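Local coordinates for protein C alpha-dehydrogenase (Sphingobium sp. SYK-6, PDB 4YAG) that binds NADH and, as an SDR-family C alpha-dehydrogenase of the lignin beta-aryl ether cleavage pathway, probably oxidises a substrate hydroxyl with NAD(+), at residues T104-Y110 with F206-L212. Sequence-based numbering, arbitrary orientation.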
ATOM      1  N   THR A 104       1.978  -9.862 -14.016  1.00 14.33           N
ATOM      2  CA  THR A 104       0.557  -9.925 -14.334  1.00 12.36           C
ATOM      3  C   THR A 104      -0.267  -9.588 -13.103  1.00 13.04           C
ATOM      4  O   THR A 104       0.270  -9.381 -12.017  1.00 12.18           O
ATOM      5  CB  THR A 104       0.194 -11.308 -14.770  1.00 13.66           C
ATOM      6  OG1 THR A 104       0.386 -12.193 -13.654  1.00 15.33           O
ATOM      7  CG2 THR A 104       1.024 -11.737 -15.942  1.00 14.39           C
ATOM      8  N   TYR A 105      -1.585  -9.537 -13.268  1.00 13.34           N
ATOM      9  CA  TYR A 105      -2.473  -9.300 -12.154  1.00 11.41           C
ATOM     10  C   TYR A 105      -2.248 -10.335 -11.045  1.00 12.01           C
ATOM     11  O   TYR A 105      -2.326 -10.005  -9.880  1.00 11.81           O
ATOM     12  CB  TYR A 105      -3.927  -9.338 -12.616  1.00 12.93           C
ATOM     13  CG  TYR A 105      -4.479  -8.042 -13.204  1.00 11.27           C
ATOM     14  CD1 TYR A 105      -4.315  -6.828 -12.558  1.00 11.42           C
ATOM     15  CD2 TYR A 105      -5.198  -8.062 -14.397  1.00 13.77           C
ATOM     16  CE1 TYR A 105      -4.854  -5.638 -13.088  1.00 13.29           C
ATOM     17  CE2 TYR A 105      -5.732  -6.887 -14.928  1.00 14.37           C
ATOM     18  CZ  TYR A 105      -5.571  -5.698 -14.262  1.00 14.52           C
ATOM     19  OH  TYR A 105      -6.117  -4.529 -14.779  1.00 15.68           O
ATOM     20  N   GLN A 106      -1.941 -11.572 -11.412  1.00 11.28           N
ATOM     21  CA  GLN A 106      -1.694 -12.593 -10.398  1.00 10.80           C
ATOM     22  C   GLN A 106      -0.496 -12.218  -9.539  1.00 13.44           C
ATOM     23  O   GLN A 106      -0.501 -12.465  -8.335  1.00 13.37           O
ATOM     24  CB  GLN A 106      -1.476 -13.975 -11.013  1.00 12.65           C
ATOM     25  CG  GLN A 106      -2.749 -14.703 -11.422  1.00 15.41           C
ATOM     26  CD  GLN A 106      -3.390 -15.429 -10.254  1.00 18.30           C
ATOM     27  OE1 GLN A 106      -3.884 -14.794  -9.324  1.00 17.74           O
ATOM     28  NE2 GLN A 106      -3.339 -16.770 -10.272  1.00 19.97           N
ATOM     29  N   ASP A 107       0.534 -11.652 -10.158  1.00 12.26           N
ATOM     30  CA  ASP A 107       1.708 -11.226  -9.423  1.00 11.52           C
ATOM     31  C   ASP A 107       1.413 -10.051  -8.487  1.00 11.77           C
ATOM     32  O   ASP A 107       1.856 -10.027  -7.331  1.00 11.51           O
ATOM     33  CB  ASP A 107       2.836 -10.915 -10.403  1.00 13.46           C
ATOM     34  CG  ASP A 107       3.213 -12.124 -11.226  1.00 13.68           C
ATOM     35  OD1 ASP A 107       3.368 -13.211 -10.622  1.00 14.32           O
ATOM     36  OD2 ASP A 107       3.327 -12.033 -12.474  1.00 15.47           O
ATOM     37  N   TRP A 108       0.637  -9.075  -8.948  1.00 10.31           N
ATOM     38  CA  TRP A 108       0.191  -7.986  -8.075  1.00 10.49           C
ATOM     39  C   TRP A 108      -0.636  -8.511  -6.908  1.00  9.77           C
ATOM     40  O   TRP A 108      -0.403  -8.159  -5.761  1.00 10.68           O
ATOM     41  CB  TRP A 108      -0.645  -6.979  -8.866  1.00 10.70           C
ATOM     42  CG  TRP A 108       0.198  -5.913  -9.513  1.00 11.13           C
ATOM     43  CD1 TRP A 108       0.476  -5.773 -10.835  1.00 16.94           C
ATOM     44  CD2 TRP A 108       0.878  -4.858  -8.841  1.00 10.68           C
ATOM     45  NE1 TRP A 108       1.289  -4.676 -11.028  1.00 19.00           N
ATOM     46  CE2 TRP A 108       1.547  -4.101  -9.813  1.00 18.85           C
ATOM     47  CE3 TRP A 108       0.972  -4.469  -7.506  1.00 11.43           C
ATOM     48  CZ2 TRP A 108       2.320  -2.990  -9.481  1.00 17.54           C
ATOM     49  CZ3 TRP A 108       1.734  -3.382  -7.185  1.00 14.81           C
ATOM     50  CH2 TRP A 108       2.393  -2.653  -8.165  1.00 15.75           C
ATOM     51  N   ASP A 109      -1.590  -9.373  -7.215  1.00 10.80           N
ATOM     52  CA  ASP A 109      -2.463  -9.900  -6.184  1.00  9.77           C
ATOM     53  C   ASP A 109      -1.683 -10.705  -5.152  1.00 10.13           C
ATOM     54  O   ASP A 109      -1.922 -10.578  -3.965  1.00 11.98           O
ATOM     55  CB  ASP A 109      -3.581 -10.715  -6.810  1.00 11.81           C
ATOM     56  CG  ASP A 109      -4.597  -9.848  -7.550  1.00 12.07           C
ATOM     57  OD1 ASP A 109      -4.638  -8.622  -7.304  1.00 13.51           O
ATOM     58  OD2 ASP A 109      -5.371 -10.405  -8.351  1.00 14.02           O
ATOM     59  N   TYR A 110      -0.754 -11.522  -5.621  1.00 10.41           N
ATOM     60  CA  TYR A 110       0.128 -12.279  -4.728  1.00 11.82           C
ATOM     61  C   TYR A 110       0.953 -11.373  -3.838  1.00 10.93           C
ATOM     62  O   TYR A 110       0.984 -11.514  -2.613  1.00  9.76           O
ATOM     63  CB  TYR A 110       1.055 -13.096  -5.601  1.00 11.88           C
ATOM     64  CG  TYR A 110       2.278 -13.729  -4.954  1.00 12.56           C
ATOM     65  CD1 TYR A 110       2.194 -14.415  -3.758  1.00 12.78           C
ATOM     66  CD2 TYR A 110       3.505 -13.676  -5.593  1.00 11.35           C
ATOM     67  CE1 TYR A 110       3.308 -15.008  -3.215  1.00 11.65           C
ATOM     68  CE2 TYR A 110       4.614 -14.275  -5.064  1.00 13.65           C
ATOM     69  CZ  TYR A 110       4.514 -14.943  -3.878  1.00 13.58           C
ATOM     70  OH  TYR A 110       5.642 -15.561  -3.375  1.00 15.16           O
ATOM     71  N   PHE A 206      -2.119 -18.343  -6.618  1.00 17.88           N
ATOM     72  CA  PHE A 206      -1.452 -17.265  -7.352  1.00 16.77           C
ATOM     73  C   PHE A 206      -0.469 -17.754  -8.430  1.00 17.23           C
ATOM     74  O   PHE A 206       0.192 -16.935  -9.079  1.00 15.32           O
ATOM     75  CB  PHE A 206      -0.698 -16.346  -6.386  1.00 15.77           C
ATOM     76  CG  PHE A 206      -1.585 -15.622  -5.409  1.00 15.31           C
ATOM     77  CD1 PHE A 206      -2.530 -14.717  -5.850  1.00 14.41           C
ATOM     78  CD2 PHE A 206      -1.466 -15.846  -4.046  1.00 13.85           C
ATOM     79  CE1 PHE A 206      -3.330 -14.057  -4.977  1.00 14.79           C
ATOM     80  CE2 PHE A 206      -2.274 -15.182  -3.159  1.00 16.03           C
ATOM     81  CZ  PHE A 206      -3.207 -14.287  -3.623  1.00 14.91           C
ATOM     82  N   ARG A 207      -0.356 -19.061  -8.617  1.00 19.00           N
ATOM     83  CA  ARG A 207       0.645 -19.628  -9.539  1.00 16.48           C
ATOM     84  C   ARG A 207       0.246 -19.547 -10.999  1.00 19.11           C
ATOM     85  O   ARG A 207       1.041 -19.104 -11.850  1.00 22.26           O
ATOM     86  CB  ARG A 207       0.952 -21.089  -9.168  1.00 19.10           C
ATOM     87  CG  ARG A 207       1.637 -21.199  -7.841  1.00 20.62           C
ATOM     88  CD  ARG A 207       1.919 -22.623  -7.369  1.00 22.91           C
ATOM     89  NE  ARG A 207       2.671 -22.469  -6.129  1.00 29.04           N
ATOM     90  CZ  ARG A 207       3.851 -23.020  -5.866  1.00 42.25           C
ATOM     91  NH1 ARG A 207       4.424 -23.858  -6.727  1.00 42.51           N
ATOM     92  NH2 ARG A 207       4.445 -22.745  -4.712  1.00 33.49           N
ATOM     93  N   ALA A 208      -0.975 -19.978 -11.305  1.00 19.98           N
ATOM     94  CA  ALA A 208      -1.434 -19.997 -12.695  1.00 19.20           C
ATOM     95  C   ALA A 208      -1.540 -18.579 -13.218  1.00 20.82           C
ATOM     96  O   ALA A 208      -2.187 -17.741 -12.610  1.00 24.59           O
ATOM     97  CB  ALA A 208      -2.772 -20.688 -12.805  1.00 25.14           C
ATOM     98  N   GLY A 209      -0.902 -18.291 -14.340  1.00 20.75           N
ATOM     99  CA  GLY A 209      -1.021 -16.957 -14.905  1.00 22.59           C
ATOM    100  C   GLY A 209      -0.026 -15.952 -14.378  1.00 23.23           C
ATOM    101  O   GLY A 209      -0.078 -14.785 -14.749  1.00 19.60           O
ATOM    102  N   SER A 210       0.876 -16.386 -13.505  1.00 18.35           N
ATOM    103  CA  SER A 210       2.009 -15.553 -13.116  1.00 16.90           C
ATOM    104  C   SER A 210       2.913 -15.330 -14.318  1.00 16.49           C
ATOM    105  O   SER A 210       3.043 -16.200 -15.193  1.00 18.48           O
ATOM    106  CB  SER A 210       2.808 -16.225 -12.002  1.00 18.62           C
ATOM    107  OG  SER A 210       4.017 -15.534 -11.738  1.00 18.07           O
ATOM    108  N   GLY A 211       3.537 -14.163 -14.376  1.00 19.35           N
ATOM    109  CA  GLY A 211       4.525 -13.920 -15.405  1.00 18.69           C
ATOM    110  C   GLY A 211       5.966 -14.019 -14.935  1.00 19.75           C
ATOM    111  O   GLY A 211       6.872 -13.732 -15.704  1.00 23.06           O
ATOM    112  N   LEU A 212       6.175 -14.437 -13.688  1.00 19.15           N
ATOM    113  CA  LEU A 212       7.487 -14.319 -13.051  1.00 17.51           C
ATOM    114  C   LEU A 212       8.088 -15.661 -12.618  1.00 20.47           C
ATOM    115  O   LEU A 212       9.015 -15.693 -11.818  1.00 21.31           O
ATOM    116  CB  LEU A 212       7.379 -13.400 -11.826  1.00 21.68           C
ATOM    117  CG  LEU A 212       6.958 -11.975 -12.167  1.00 21.37           C
ATOM    118  CD1 LEU A 212       6.782 -11.137 -10.918  1.00 26.81           C
ATOM    119  CD2 LEU A 212       7.954 -11.323 -13.127  1.00 25.09           C
TER
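Phe206 lays one ring face against the backbone of helix 105-133: Tyr110 CA sits 3.7 Å from the ring centroid, almost on the ring normal, in a CH-pi contact, while Asp109 CB touches CE1. At the ring edge, near its plane, lies Gln106 OE1. The chain then enters a type II beta turn, Arg207 to Ser210, where the bent Gln106 side chain (chi2 -83°) brings NE2 to Ala208 O at 2.8 Å, nearly straight and in the plane of both groups; NE2 also binds Arg205 O. Gly209 O lies 2.9 Å from Thr104 OG1. From Ser210 on, the contacts centre on the Asp107 carboxylate: Ser210 OG donates to OD1 (2.7 Å) and Gly211 N to OD2 (2.9 Å), both on syn lone pairs. OD2 also accepts Thr104 N on its anti side, and OD1 pairs with Arg202. Losing the carboxylate to an alanine here is likely to leave Ser210 OG, Gly211 N and Thr104 N without this acceptor and Arg202 without this counter-charge. Ser210 OG closes an ST turn with Leu212 N, and Leu212 CG packs 3.6 Å from Asp107 OD2. With Thr104, the N-cap, weakly accepting Gln106 N through OG1, Thr104 and Asp107 form a capping box, whose carboxylate also ties the loop between helices 198-201 and 213-219 to helix 105-133 of this Rossmann-fold SDR enzyme.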